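PDB 5VOG: putative phosphoribosyltransferase from Neisseria gonorrhoeae, which binds the alarmone ppGpp together with magnesium and is probably a phosphoribosyltransferase. Local coordinates for the guanosine-5',3'-tetraphosphate site and the interface of chains A and B. Coordinates in Å, arbitrary orientation; residue numbers count along the deposited sequence, not the author numbering. Chains: chain A/B, Putative phosphoribosyltransferase.

Contact 1: the guanosine-5',3'-tetraphosphate site. Residues chain A 45-47, 70, 105-114, 137, 160-162, 164, 167; chain B 56. With G4P (guanosine-5',3'-tetraphosphate), chain C; MG (magnesium ion), chain D; EDO (1,2-ethanediol), chain E.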
loop_
_atom_site.group_PDB
_atom_site.type_symbol
_atom_site.label_atom_id
_atom_site.label_comp_id
_atom_site.label_asym_id
_atom_site.label_seq_id
_atom_site.Cartn_x
_atom_site.Cartn_y
_atom_site.Cartn_z
ATOM N N GLY A 45 7.068 0.360 2.453
ATOM C CA GLY A 45 6.678 1.302 1.425
ATOM C C GLY A 45 7.883 1.998 0.813
ATOM O O GLY A 45 8.957 2.044 1.409
ATOM N N GLY A 46 7.720 2.549 -0.392
ATOM C CA GLY A 46 6.465 2.545 -1.127
ATOM C C GLY A 46 6.258 1.312 -1.993
ATOM O O GLY A 46 5.122 1.005 -2.367
ATOM N N GLY A 47 7.351 0.600 -2.289
ATOM C CA GLY A 47 7.288 -0.493 -3.247
ATOM C C GLY A 47 6.534 -1.709 -2.745
ATOM O O GLY A 47 5.971 -2.467 -3.543
ATOM N N TYR A 70 16.406 6.113 0.308
ATOM C CA TYR A 70 17.818 6.438 0.235
ATOM C C TYR A 70 18.002 7.944 0.354
ATOM O O TYR A 70 17.205 8.726 -0.176
ATOM C CB TYR A 70 18.431 5.928 -1.068
ATOM C CG TYR A 70 18.719 4.437 -1.086
ATOM C CD1 TYR A 70 20.006 3.958 -0.888
ATOM C CD2 TYR A 70 17.709 3.512 -1.321
ATOM C CE1 TYR A 70 20.280 2.602 -0.927
ATOM C CE2 TYR A 70 17.973 2.143 -1.359
ATOM C CZ TYR A 70 19.262 1.700 -1.162
ATOM O OH TYR A 70 19.545 0.352 -1.197
ATOM N N ASP A 105 8.116 -6.857 0.243
ATOM C CA ASP A 105 8.623 -5.800 -0.626
ATOM C C ASP A 105 8.450 -6.225 -2.079
ATOM O O ASP A 105 8.125 -7.380 -2.364
ATOM C CB ASP A 105 10.082 -5.456 -0.305
ATOM C CG ASP A 105 10.380 -3.976 -0.453
ATOM O OD1 ASP A 105 9.675 -3.299 -1.226
ATOM O OD2 ASP A 105 11.331 -3.486 0.197
ATOM N N GLU A 106 8.638 -5.278 -3.012
ATOM C CA GLU A 106 8.368 -5.635 -4.409
ATOM C C GLU A 106 9.575 -6.247 -5.121
ATOM O O GLU A 106 9.394 -7.165 -5.927
ATOM C CB GLU A 106 7.823 -4.430 -5.206
ATOM C CG GLU A 106 8.815 -3.599 -6.031
ATOM C CD GLU A 106 9.623 -2.612 -5.194
ATOM O OE1 GLU A 106 10.001 -2.954 -4.060
ATOM O OE2 GLU A 106 9.883 -1.489 -5.673
ATOM N N VAL A 107 10.801 -5.789 -4.857
ATOM C CA VAL A 107 11.949 -6.263 -5.626
ATOM C C VAL A 107 13.140 -6.495 -4.708
ATOM O O VAL A 107 13.421 -5.696 -3.806
ATOM C CB VAL A 107 12.318 -5.318 -6.794
ATOM C CG1 VAL A 107 12.860 -3.969 -6.321
ATOM C CG2 VAL A 107 13.328 -6.000 -7.729
ATOM N N ASP A 108 13.799 -7.635 -4.916
ATOM C CA ASP A 108 15.081 -7.994 -4.322
ATOM C C ASP A 108 16.131 -7.687 -5.387
ATOM O O ASP A 108 16.334 -8.467 -6.328
ATOM C CB ASP A 108 15.055 -9.467 -3.914
ATOM C CG ASP A 108 16.374 -9.968 -3.364
ATOM O OD1 ASP A 108 17.424 -9.325 -3.564
ATOM O OD2 ASP A 108 16.346 -11.048 -2.739
ATOM N N ASP A 109 16.764 -6.523 -5.256
ATOM C CA ASP A 109 17.760 -6.050 -6.210
ATOM C C ASP A 109 19.146 -6.098 -5.579
ATOM O O ASP A 109 19.945 -6.975 -5.916
ATOM C CB ASP A 109 17.409 -4.634 -6.681
ATOM C CG ASP A 109 18.325 -4.137 -7.779
ATOM O OD1 ASP A 109 18.411 -4.804 -8.825
ATOM O OD2 ASP A 109 18.938 -3.061 -7.612
ATOM N N SER A 110 19.452 -5.189 -4.650
ATOM C CA SER A 110 20.748 -5.188 -3.975
ATOM C C SER A 110 20.714 -5.817 -2.588
ATOM O O SER A 110 21.777 -6.128 -2.044
ATOM C CB SER A 110 21.278 -3.754 -3.833
ATOM O OG SER A 110 20.569 -3.052 -2.810
ATOM N N ARG A 111 19.530 -5.980 -2.002
ATOM C CA ARG A 111 19.291 -6.431 -0.629
ATOM C C ARG A 111 19.754 -5.444 0.432
ATOM O O ARG A 111 19.718 -5.779 1.623
ATOM C CB ARG A 111 19.918 -7.798 -0.343
ATOM C CG ARG A 111 19.114 -8.908 -0.910
ATOM C CD ARG A 111 19.748 -10.274 -0.721
ATOM N NE ARG A 111 18.932 -11.217 -1.458
ATOM C CZ ARG A 111 19.263 -12.472 -1.716
ATOM N NH1 ARG A 111 20.422 -12.967 -1.289
ATOM N NH2 ARG A 111 18.426 -13.233 -2.405
ATOM N N VAL A 112 20.154 -4.229 0.051
ATOM C CA VAL A 112 20.578 -3.256 1.052
ATOM C C VAL A 112 19.396 -2.818 1.915
ATOM O O VAL A 112 19.510 -2.745 3.144
ATOM C CB VAL A 112 21.296 -2.073 0.374
ATOM C CG1 VAL A 112 21.548 -0.946 1.361
ATOM C CG2 VAL A 112 22.633 -2.556 -0.213
ATOM N N THR A 113 18.233 -2.554 1.306
ATOM C CA THR A 113 17.074 -2.194 2.122
ATOM C C THR A 113 16.607 -3.382 2.942
ATOM O O THR A 113 16.267 -3.242 4.127
ATOM C CB THR A 113 15.924 -1.695 1.249
ATOM O OG1 THR A 113 16.323 -0.503 0.574
ATOM C CG2 THR A 113 14.674 -1.398 2.106
ATOM N N MET A 114 16.573 -4.559 2.313
ATOM C CA MET A 114 16.097 -5.756 2.991
ATOM C C MET A 114 16.936 -6.059 4.228
ATOM O O MET A 114 16.395 -6.328 5.306
ATOM C CB MET A 114 16.115 -6.930 2.018
ATOM C CG MET A 114 15.429 -8.175 2.533
ATOM S SD MET A 114 15.626 -9.527 1.357
ATOM C CE MET A 114 14.724 -8.849 -0.032
ATOM N N LYS A 137 15.728 -10.615 -8.309
ATOM C CA LYS A 137 16.699 -10.508 -9.391
ATOM C C LYS A 137 17.932 -11.351 -9.094
ATOM O O LYS A 137 18.481 -11.304 -7.988
ATOM C CB LYS A 137 17.119 -9.064 -9.607
ATOM C CG LYS A 137 16.043 -8.160 -10.143
ATOM C CD LYS A 137 16.693 -6.814 -10.372
ATOM C CE LYS A 137 15.787 -5.827 -10.987
ATOM N NZ LYS A 137 16.552 -4.578 -11.232
ATOM N N TRP A 160 17.428 -7.604 -15.086
ATOM C CA TRP A 160 16.795 -6.689 -16.021
ATOM C C TRP A 160 16.115 -5.578 -15.241
ATOM O O TRP A 160 15.766 -5.744 -14.070
ATOM C CB TRP A 160 15.744 -7.396 -16.881
ATOM C CG TRP A 160 16.269 -8.461 -17.799
ATOM C CD1 TRP A 160 17.570 -8.815 -18.004
ATOM C CD2 TRP A 160 15.482 -9.304 -18.641
ATOM N NE1 TRP A 160 17.639 -9.835 -18.928
ATOM C CE2 TRP A 160 16.369 -10.152 -19.333
ATOM C CE3 TRP A 160 14.109 -9.424 -18.880
ATOM C CZ2 TRP A 160 15.928 -11.105 -20.245
ATOM C CZ3 TRP A 160 13.673 -10.374 -19.788
ATOM C CH2 TRP A 160 14.579 -11.200 -20.457
ATOM N N TRP A 161 15.890 -4.447 -15.902
ATOM C CA TRP A 161 15.115 -3.389 -15.272
ATOM C C TRP A 161 13.632 -3.705 -15.403
ATOM O O TRP A 161 13.117 -3.869 -16.516
ATOM C CB TRP A 161 15.421 -2.027 -15.879
ATOM C CG TRP A 161 14.791 -0.955 -15.049
ATOM C CD1 TRP A 161 13.662 -0.240 -15.336
ATOM C CD2 TRP A 161 15.232 -0.516 -13.762
ATOM N NE1 TRP A 161 13.386 0.633 -14.309
ATOM C CE2 TRP A 161 14.335 0.483 -13.331
ATOM C CE3 TRP A 161 16.305 -0.865 -12.934
ATOM C CZ2 TRP A 161 14.481 1.143 -12.109
ATOM C CZ3 TRP A 161 16.448 -0.211 -11.718
ATOM C CH2 TRP A 161 15.541 0.780 -11.318
ATOM N N ILE A 162 12.951 -3.787 -14.270
ATOM C CA ILE A 162 11.530 -4.108 -14.232
ATOM C C ILE A 162 10.735 -2.814 -14.225
ATOM O O ILE A 162 10.958 -1.941 -13.375
ATOM C CB ILE A 162 11.193 -4.965 -13.004
ATOM C CG1 ILE A 162 11.980 -6.278 -13.037
ATOM C CG2 ILE A 162 9.693 -5.212 -12.923
ATOM C CD1 ILE A 162 11.951 -7.034 -11.703
ATOM N N TYR A 164 7.193 -1.357 -13.491
ATOM C CA TYR A 164 5.972 -1.679 -12.769
ATOM C C TYR A 164 4.798 -0.868 -13.295
ATOM O O TYR A 164 4.959 0.296 -13.669
ATOM C CB TYR A 164 6.151 -1.418 -11.270
ATOM C CG TYR A 164 7.083 -2.437 -10.665
ATOM C CD1 TYR A 164 6.650 -3.731 -10.436
ATOM C CD2 TYR A 164 8.412 -2.125 -10.387
ATOM C CE1 TYR A 164 7.502 -4.690 -9.915
ATOM C CE2 TYR A 164 9.277 -3.076 -9.865
ATOM C CZ TYR A 164 8.813 -4.362 -9.641
ATOM O OH TYR A 164 9.663 -5.330 -9.136
ATOM N N ASP A 167 4.033 2.631 -11.965
ATOM C CA ASP A 167 4.846 3.751 -12.422
ATOM C C ASP A 167 4.469 4.213 -13.828
ATOM O O ASP A 167 5.168 5.057 -14.403
ATOM C CB ASP A 167 6.332 3.387 -12.396
ATOM C CG ASP A 167 6.884 3.263 -10.995
ATOM O OD1 ASP A 167 6.513 4.085 -10.123
ATOM O OD2 ASP A 167 7.692 2.329 -10.770
ATOM N N ARG B 56 1.003 8.009 -6.248
ATOM C CA ARG B 56 2.386 8.480 -6.200
ATOM C C ARG B 56 2.995 8.576 -7.590
ATOM O O ARG B 56 3.893 9.394 -7.818
ATOM C CB ARG B 56 3.244 7.570 -5.316
ATOM C CG ARG B 56 4.456 8.273 -4.741
ATOM C CD ARG B 56 5.338 7.324 -3.938
ATOM N NE ARG B 56 6.266 6.601 -4.802
ATOM C CZ ARG B 56 7.201 5.760 -4.369
ATOM N NH1 ARG B 56 7.319 5.491 -3.076
ATOM N NH2 ARG B 56 8.010 5.169 -5.238
HETATM P PB G4P C . 16.213 -4.577 -1.804
HETATM O O1B G4P C . 16.876 -4.452 -0.526
HETATM O O2B G4P C . 16.931 -5.480 -2.832
HETATM O O3B G4P C . 14.738 -5.059 -1.620
HETATM O O3A G4P C . 16.008 -3.148 -2.480
HETATM P PA G4P C . 17.056 -2.019 -2.869
HETATM O O1A G4P C . 17.559 -1.316 -1.669
HETATM O O2A G4P C . 18.131 -2.610 -3.746
HETATM O "O5'" G4P C . 16.132 -1.088 -3.806
HETATM C "C5'" G4P C . 16.385 0.318 -3.994
HETATM C "C4'" G4P C . 15.343 0.858 -4.937
HETATM O "O4'" G4P C . 15.575 0.361 -6.266
HETATM C "C3'" G4P C . 13.903 0.473 -4.583
HETATM O "O3'" G4P C . 13.136 1.683 -4.399
HETATM C "C2'" G4P C . 13.385 -0.323 -5.784
HETATM O "O2'" G4P C . 12.018 -0.069 -6.100
HETATM C "C1'" G4P C . 14.327 0.153 -6.888
HETATM N N9 G4P C . 14.514 -0.860 -7.929
HETATM C C8 G4P C . 15.461 -1.849 -7.954
HETATM N N7 G4P C . 15.371 -2.619 -9.013
HETATM C C5 G4P C . 14.297 -2.103 -9.723
HETATM C C6 G4P C . 13.713 -2.497 -10.968
HETATM O O6 G4P C . 14.060 -3.428 -11.701
HETATM N N1 G4P C . 12.653 -1.686 -11.326
HETATM C C2 G4P C . 12.190 -0.624 -10.594
HETATM N N2 G4P C . 11.166 0.064 -11.104
HETATM N N3 G4P C . 12.724 -0.247 -9.435
HETATM C C4 G4P C . 13.762 -1.019 -9.064
HETATM P PC G4P C . 13.112 2.478 -3.032
HETATM O O1C G4P C . 14.303 3.362 -2.909
HETATM O O2C G4P C . 12.992 1.422 -1.967
HETATM O O3C G4P C . 11.755 3.313 -3.079
HETATM P PD G4P C . 10.209 2.925 -3.073
HETATM O O1D G4P C . 10.138 1.510 -2.601
HETATM O O2D G4P C . 9.544 3.918 -2.092
HETATM O O3D G4P C . 9.729 3.156 -4.482
HETATM MG MG MG D . 11.290 0.297 -1.445
HETATM C C1 EDO E . 13.446 -1.719 -1.349
HETATM O O1 EDO E . 12.498 -1.114 -0.454
HETATM C C2 EDO E . 12.684 -2.252 -2.553
HETATM O O2 EDO E . 11.653 -1.295 -2.852
HETATM O O HOH W 1 9.688 -0.747 -0.937
HETATM O O HOH W 2 11.196 1.508 0.252
HETATM O O HOH W 3 14.584 1.774 0.543
HETATM O O HOH W 4 9.438 1.425 -9.028
HETATM O O HOH W 5 13.478 -4.972 1.079
#
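This is the active-site pocket of the type I phosphoribosyltransferase fold, built on the PRPP-binding motif, with acid pair A:Asp105-A:Glu106 and phosphate loop A:Asp109 to A:Thr113 cradling the 5'-diphosphate of G4P. Backbone N-H groups of A:Asp109 and A:Arg111 converge on O2B of the beta-phosphate, and the amide of A:Met114 reaches O1B. On the alpha-phosphate, G4P O1A is gripped by the A:Thr113 hydroxyl and amide and, 2.6 Å away, by A:Tyr70 OH, in the plane of its ring. A:Ser110 OG, held between backbone N and carbonyl carbon (chi1 75°), takes O2A together with its own amide. Behind the loop, A:Arg111 holds A:Asp108 OD2 side-on through NE and NH2.

The six-membered ring of A:Trp161 stacks flat on the guanine pyrimidine ring of G4P, centroids 3.5 Å apart. A:Val107 CG1 sits over the imidazole ring. G4P O6 accepts from A:Ile162 N at 2.8 Å and from A:Lys137 NZ, whose extended chain is also tied to A:Asp109 OD1; A:Ile162 O lies 2.7 Å from G4P N1. This suits a 6-oxopurine, with N2 reached through a water held by A:Asp167.

A:Glu106 OE2 takes the ribose 2'-hydroxyl. B:Arg56 aims its guanidinium edge at the terminal phosphate of the 3'-diphosphate, NH2 2.8 Å from G4P O3D; A:Gly46 N binds O2D and A:Gly47 N O1D. Near-octahedral magnesium takes O1D, O2C, waters and both hydroxyls of 1,2-ethanediol, a likely crystallisation additive that may stand where PRPP hydroxyls would bind. The acid pair reaches the metal through these ligands, A:Asp105 OD2 lying 2.7 Å from EDO O1. The pocket holds ppGpp where this family binds nucleotide and PRPP; the structure alone does not show its role.

Contact 2: the interface of chains A and B. Residues chain A 17, 165-169, 171; chain B 18, 21, 25, 54, 57-58.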
loop_
_atom_site.group_PDB
_atom_site.type_symbol
_atom_site.label_atom_id
_atom_site.label_comp_id
_atom_site.label_asym_id
_atom_site.label_seq_id
_atom_site.Cartn_x
_atom_site.Cartn_y
_atom_site.Cartn_z
ATOM N N TYR A 17 -0.597 -5.144 -14.200
ATOM C CA TYR A 17 -1.135 -5.376 -12.862
ATOM C C TYR A 17 -1.572 -6.824 -12.697
ATOM O O TYR A 17 -1.293 -7.452 -11.673
ATOM C CB TYR A 17 -2.321 -4.453 -12.580
ATOM C CG TYR A 17 -1.978 -3.028 -12.201
ATOM C CD1 TYR A 17 -1.402 -2.732 -10.965
ATOM C CD2 TYR A 17 -2.280 -1.969 -13.054
ATOM C CE1 TYR A 17 -1.097 -1.425 -10.611
ATOM C CE2 TYR A 17 -1.984 -0.656 -12.704
ATOM C CZ TYR A 17 -1.394 -0.389 -11.483
ATOM O OH TYR A 17 -1.099 0.916 -11.129
ATOM N N PRO A 165 3.607 -1.466 -13.310
ATOM C CA PRO A 165 2.438 -0.730 -13.813
ATOM C C PRO A 165 2.088 0.475 -12.956
ATOM O O PRO A 165 1.496 1.440 -13.461
ATOM C CB PRO A 165 1.327 -1.790 -13.796
ATOM C CG PRO A 165 1.751 -2.768 -12.726
ATOM C CD PRO A 165 3.260 -2.807 -12.802
ATOM N N TRP A 166 2.440 0.451 -11.674
ATOM C CA TRP A 166 2.157 1.575 -10.794
ATOM C C TRP A 166 3.131 2.728 -10.985
ATOM O O TRP A 166 3.047 3.719 -10.252
ATOM C CB TRP A 166 2.148 1.109 -9.340
ATOM C CG TRP A 166 3.308 0.239 -8.880
ATOM C CD1 TRP A 166 4.570 0.656 -8.553
ATOM C CD2 TRP A 166 3.276 -1.178 -8.625
ATOM N NE1 TRP A 166 5.325 -0.415 -8.121
ATOM C CE2 TRP A 166 4.555 -1.549 -8.159
ATOM C CE3 TRP A 166 2.294 -2.165 -8.756
ATOM C CZ2 TRP A 166 4.870 -2.861 -7.806
ATOM C CZ3 TRP A 166 2.609 -3.470 -8.409
ATOM C CH2 TRP A 166 3.892 -3.807 -7.951
ATOM N N ASP A 167 4.033 2.631 -11.965
ATOM C CA ASP A 167 4.846 3.751 -12.422
ATOM C C ASP A 167 4.469 4.213 -13.828
ATOM O O ASP A 167 5.168 5.057 -14.403
ATOM C CB ASP A 167 6.332 3.387 -12.396
ATOM C CG ASP A 167 6.884 3.263 -10.995
ATOM O OD1 ASP A 167 6.513 4.085 -10.123
ATOM O OD2 ASP A 167 7.692 2.329 -10.770
ATOM N N ALA A 168 3.384 3.691 -14.394
ATOM C CA ALA A 168 3.013 3.977 -15.781
ATOM C C ALA A 168 2.166 5.244 -15.849
ATOM O O ALA A 168 1.004 5.246 -15.428
ATOM C CB ALA A 168 2.249 2.801 -16.378
ATOM N N LEU A 169 2.732 6.316 -16.406
ATOM C CA LEU A 169 1.914 7.483 -16.713
ATOM C C LEU A 169 0.833 7.143 -17.732
ATOM O O LEU A 169 -0.279 7.680 -17.669
ATOM C CB LEU A 169 2.792 8.628 -17.220
ATOM C CG LEU A 169 3.776 9.208 -16.204
ATOM C CD1 LEU A 169 4.634 10.280 -16.872
ATOM C CD2 LEU A 169 3.048 9.779 -14.998
ATOM N N ILE A 171 -0.987 3.836 -18.961
ATOM C CA ILE A 171 -1.118 2.402 -18.704
ATOM C C ILE A 171 -1.347 1.630 -20.002
ATOM O O ILE A 171 -0.980 0.451 -20.100
ATOM C CB ILE A 171 -2.233 2.145 -17.669
ATOM C CG1 ILE A 171 -2.204 0.699 -17.157
ATOM C CG2 ILE A 171 -3.606 2.489 -18.241
ATOM C CD1 ILE A 171 -0.933 0.307 -16.388
ATOM N N ASP B 18 -6.612 -1.779 -14.156
ATOM C CA ASP B 18 -6.398 -0.681 -15.097
ATOM C C ASP B 18 -7.512 0.356 -15.014
ATOM O O ASP B 18 -7.246 1.559 -15.127
ATOM C CB ASP B 18 -6.292 -1.213 -16.522
ATOM C CG ASP B 18 -4.996 -1.972 -16.780
ATOM O OD1 ASP B 18 -4.100 -1.964 -15.911
ATOM O OD2 ASP B 18 -4.872 -2.583 -17.863
ATOM N N HIS B 21 -6.515 2.458 -12.097
ATOM C CA HIS B 21 -5.362 3.275 -12.466
ATOM C C HIS B 21 -5.781 4.508 -13.265
ATOM O O HIS B 21 -5.300 5.619 -12.999
ATOM C CB HIS B 21 -4.373 2.412 -13.259
ATOM C CG HIS B 21 -3.076 3.090 -13.580
ATOM N ND1 HIS B 21 -1.908 2.826 -12.896
ATOM C CD2 HIS B 21 -2.760 4.005 -14.527
ATOM C CE1 HIS B 21 -0.929 3.553 -13.406
ATOM N NE2 HIS B 21 -1.419 4.277 -14.399
ATOM N N LYS B 25 -5.286 8.509 -12.189
ATOM C CA LYS B 25 -4.675 9.552 -13.011
ATOM C C LYS B 25 -5.564 10.791 -13.076
ATOM O O LYS B 25 -5.089 11.925 -12.927
ATOM C CB LYS B 25 -4.404 9.018 -14.418
ATOM C CG LYS B 25 -3.725 10.012 -15.350
ATOM C CD LYS B 25 -3.354 9.376 -16.680
ATOM C CE LYS B 25 -2.580 10.343 -17.564
ATOM N NZ LYS B 25 -2.158 9.705 -18.848
ATOM N N MET B 54 -0.622 4.108 -6.456
ATOM C CA MET B 54 -0.971 4.560 -7.801
ATOM C C MET B 54 -0.899 6.079 -7.896
ATOM O O MET B 54 -0.380 6.630 -8.876
ATOM C CB MET B 54 -2.371 4.071 -8.187
ATOM C CG MET B 54 -2.478 2.567 -8.433
ATOM S SD MET B 54 -4.217 2.192 -8.759
ATOM C CE MET B 54 -4.107 0.500 -9.344
ATOM N N CYS B 57 2.518 7.752 -8.525
ATOM C CA CYS B 57 2.982 7.838 -9.906
ATOM C C CYS B 57 2.792 9.241 -10.459
ATOM O O CYS B 57 3.632 9.743 -11.219
ATOM C CB CYS B 57 2.221 6.827 -10.760
ATOM S SG CYS B 57 2.713 6.777 -12.473
ATOM N N PHE B 58 1.700 9.895 -10.069
ATOM C CA PHE B 58 1.322 11.184 -10.615
ATOM C C PHE B 58 1.630 12.354 -9.694
ATOM O O PHE B 58 1.864 13.457 -10.188
ATOM C CB PHE B 58 -0.168 11.166 -10.958
ATOM C CG PHE B 58 -0.536 10.054 -11.897
ATOM C CD1 PHE B 58 -0.287 10.174 -13.257
ATOM C CD2 PHE B 58 -1.098 8.879 -11.423
ATOM C CE1 PHE B 58 -0.595 9.141 -14.124
ATOM C CE2 PHE B 58 -1.405 7.842 -12.284
ATOM C CZ PHE B 58 -1.160 7.976 -13.638
HETATM O O HOH W 6 -1.827 -3.396 -16.344
#
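A:Tyr17 and B:His21 cross nearly perpendicularly, and the imidazole of B:His21 is the polar pivot of this patch. Its CG is anti to the backbone N (chi1 -174°), which carries the ring away from helix 17-33 of chain B and into chain A. There it is held at two points along its edge. B:His21 ND1 lies 2.7 Å from A:Tyr17 OH, each group in the plane of the other's ring, though which one donates is not settled. Across the ring, B:His21 NE2 donates to the carbonyl O of A:Ala168 at 2.8 Å, in the carbonyl plane and with a C=O...N angle of 159°. Bonded at both nitrogens, the imidazole has its rotation fixed, and A:Ile171 CG1 leans over the rim of one face.

The A:Tyr17 ring is steadied as well. A:Pro165 CB packs over the centre of one face, 3.6 Å above the plane, and the B:Met54 methyl CE, at the end of an extended chain, is 3.6 Å from A:Tyr17 CZ. B:Asp18 OD1 comes to the ring edge in plane, near CD2, and a water joins it to the backbone N of A:Tyr17 at the start of the helix.

Further along, A:Leu169 and B:Phe58 run antiparallel alongside each other, A:Leu169 CD2 3.8 Å from B:Phe58 CD1, while B:Cys57 SG, anti to its backbone N, fits against the backbone of A:Asp167. The extended B:Lys25 brings NZ to A:Leu169 O at 3.0 Å, from above the carbonyl plane.

In the fold, the first residue of helix 17-33, the 3-10 turn 165-167 and the segment leading through A:Leu169 into helix 171-179 of chain A dock against helices 17-33 and 49-59 of chain B, and the two-fold axis repeats the patch with the chains exchanged.

The C-alpha centres of contact 1 and contact 2 lie about 16 Å apart, and A:Asp167 belongs to both: its carboxylate reaches the guanine amino group through a water, while its backbone meets the partner chain. Helix 49-59 of chain B also serves both, sending B:Arg56 into contact 1 and its neighbours B:Cys57 and B:Phe58 into contact 2. Each nucleotide pocket is therefore completed by the other subunit, and the two-fold interface places that arginine. This suggests that the dimer is the functional unit for ppGpp binding, and that dimer packing and nucleotide occupancy could influence each other.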